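Local coordinates for uncharacterized NTF2-like protein (Cytophaga hutchinsonii ATCC 33406, PDB 3F40) that is of unknown function but adopts an NTF2-like fold of the SnoaL-like family, whose relatives often bind or transform small molecules in a conical pocket, at residues E14-L19 with L75-N80. Numbering follows the deposited sequence.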
# COMPACT_ATOMS: atom_id res chain seq x y z
N GLU A 14 -12.60 11.63 6.57
CA GLU A 14 -12.69 12.99 7.13
C GLU A 14 -11.30 13.58 7.30
O GLU A 14 -11.10 14.77 7.06
CB GLU A 14 -13.38 12.99 8.47
CG GLU A 14 -14.83 12.69 8.38
CD GLU A 14 -15.49 12.60 9.71
OE1 GLU A 14 -14.74 12.72 10.77
OE2 GLU A 14 -16.73 12.37 9.65
N PHE A 15 -10.35 12.78 7.73
CA PHE A 15 -8.95 13.27 7.87
C PHE A 15 -8.41 13.71 6.53
O PHE A 15 -7.83 14.80 6.41
CB PHE A 15 -8.08 12.15 8.50
CG PHE A 15 -6.63 12.52 8.66
CD1 PHE A 15 -6.25 13.46 9.62
CD2 PHE A 15 -5.64 11.92 7.91
CE1 PHE A 15 -4.93 13.82 9.77
CE2 PHE A 15 -4.32 12.28 8.08
CZ PHE A 15 -3.98 13.22 9.02
N ILE A 16 -8.61 12.89 5.50
CA ILE A 16 -8.13 13.23 4.18
C ILE A 16 -8.85 14.49 3.68
O ILE A 16 -8.20 15.37 3.11
CB ILE A 16 -8.31 12.10 3.17
CG1 ILE A 16 -7.49 10.89 3.61
CG2 ILE A 16 -7.93 12.54 1.78
CD1 ILE A 16 -5.99 11.13 3.70
N HIS A 17 -10.16 14.60 3.92
CA HIS A 17 -10.91 15.80 3.49
C HIS A 17 -10.40 17.05 4.19
O HIS A 17 -10.29 18.11 3.56
CB HIS A 17 -12.39 15.63 3.76
CG HIS A 17 -13.20 16.79 3.30
ND1 HIS A 17 -13.33 17.09 1.96
CD2 HIS A 17 -13.88 17.73 3.98
CE1 HIS A 17 -14.09 18.18 1.85
NE2 HIS A 17 -14.41 18.59 3.05
N ALA A 18 -10.12 16.92 5.47
CA ALA A 18 -9.57 18.04 6.22
C ALA A 18 -8.22 18.47 5.61
O ALA A 18 -7.97 19.66 5.40
CB ALA A 18 -9.45 17.70 7.71
N LEU A 19 -7.34 17.55 5.30
CA LEU A 19 -6.07 17.94 4.69
C LEU A 19 -6.29 18.60 3.33
O LEU A 19 -5.69 19.62 2.98
CB LEU A 19 -5.15 16.73 4.56
CG LEU A 19 -4.66 16.09 5.85
CD1 LEU A 19 -3.89 14.81 5.57
CD2 LEU A 19 -3.81 17.06 6.66
N LEU A 75 -5.36 3.12 2.07
CA LEU A 75 -5.75 3.96 0.94
C LEU A 75 -4.73 3.84 -0.17
O LEU A 75 -3.53 3.87 0.07
CB LEU A 75 -5.85 5.44 1.33
CG LEU A 75 -6.82 5.78 2.47
CD1 LEU A 75 -6.85 7.32 2.72
CD2 LEU A 75 -8.20 5.27 2.23
N ILE A 76 -5.21 3.74 -1.39
CA ILE A 76 -4.43 3.87 -2.59
C ILE A 76 -4.76 5.25 -3.12
O ILE A 76 -5.90 5.55 -3.47
CB ILE A 76 -4.81 2.80 -3.64
CG1 ILE A 76 -4.62 1.39 -3.08
CG2 ILE A 76 -4.03 2.97 -4.93
CD1 ILE A 76 -3.20 1.06 -2.65
N TYR A 77 -3.76 6.12 -3.13
CA TYR A 77 -3.98 7.50 -3.48
C TYR A 77 -2.79 8.14 -4.16
O TYR A 77 -1.64 7.74 -4.00
CB TYR A 77 -4.42 8.31 -2.25
CG TYR A 77 -3.64 8.24 -0.93
CD1 TYR A 77 -2.36 7.73 -0.83
CD2 TYR A 77 -4.21 8.75 0.22
CE1 TYR A 77 -1.69 7.68 0.40
CE2 TYR A 77 -3.58 8.73 1.44
CZ TYR A 77 -2.32 8.19 1.54
OH TYR A 77 -1.67 8.17 2.77
N ASP A 78 -3.10 9.18 -4.94
CA ASP A 78 -2.07 10.03 -5.53
C ASP A 78 -1.88 11.19 -4.57
O ASP A 78 -2.87 11.81 -4.11
CB ASP A 78 -2.47 10.52 -6.91
CG ASP A 78 -2.45 9.44 -7.95
OD1 ASP A 78 -1.82 8.39 -7.77
OD2 ASP A 78 -3.07 9.67 -9.01
N ILE A 79 -0.63 11.50 -4.26
CA ILE A 79 -0.31 12.61 -3.38
C ILE A 79 0.44 13.67 -4.17
O ILE A 79 1.45 13.40 -4.81
CB ILE A 79 0.54 12.21 -2.14
CG1 ILE A 79 0.06 10.90 -1.49
CG2 ILE A 79 0.52 13.35 -1.15
CD1 ILE A 79 0.96 10.42 -0.37
N ASN A 80 -0.11 14.87 -4.18
CA ASN A 80 0.55 16.02 -4.78
C ASN A 80 1.43 16.64 -3.71
O ASN A 80 0.95 17.21 -2.74
CB ASN A 80 -0.47 17.01 -5.35
CG ASN A 80 0.19 18.12 -6.11
OD1 ASN A 80 1.22 18.61 -5.70
ND2 ASN A 80 -0.41 18.53 -7.22
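The hydroxyl of Tyr-77, OH, is hydrogen-bonded to the hydroxyl of Tyr-92 on the adjoining strand 84-95, while the ring that carries it meets Ile-16 of the helix. This is a worked example of how an NTF2-like fold closes a helix over the concave side of its strongly curved sheet: long side chains span the gap, with the nearest alpha carbons, those of Ile-16 and Leu-75, still 10.1 Å apart. Within 14-19, Ile-16 does all the touching. Its CG1 lies anti to the carbonyl carbon (chi1 -62°), which places this branch beside the backbone N, and it meets CD1 of Leu-75 at 3.7 Å. The two aliphatic chains approach tip to tip, Leu-75 reaching out with CD1 anti to its own CA (chi2 -178°). The terminal methyl of Ile-16, CD1, is shared: it lies 4.0 Å from CD1 of Leu-75 and 4.1 Å from CE2 of Tyr-77. It comes to the tyrosine ring at the edge, near the ring plane, whereas CB of Leu-75 sits 3.8 Å above one face, displaced toward the rim. Leu-75, two residues earlier on the strand, thus probably limits how far the ring can turn. Tyr-61 of strand 60-69 meets the ring with planes about 45° apart, and Leu-102 and Val-104 of strand 98-105 pack on Tyr-77 as well. Across the two segments there is no hydrogen bond, and only 86 Å² is buried. Between 14-19 and 75-80 the contact is therefore purely apolar, held presumably by dispersion and the exclusion of water, while the buried phenol has its polar need met within the sheet.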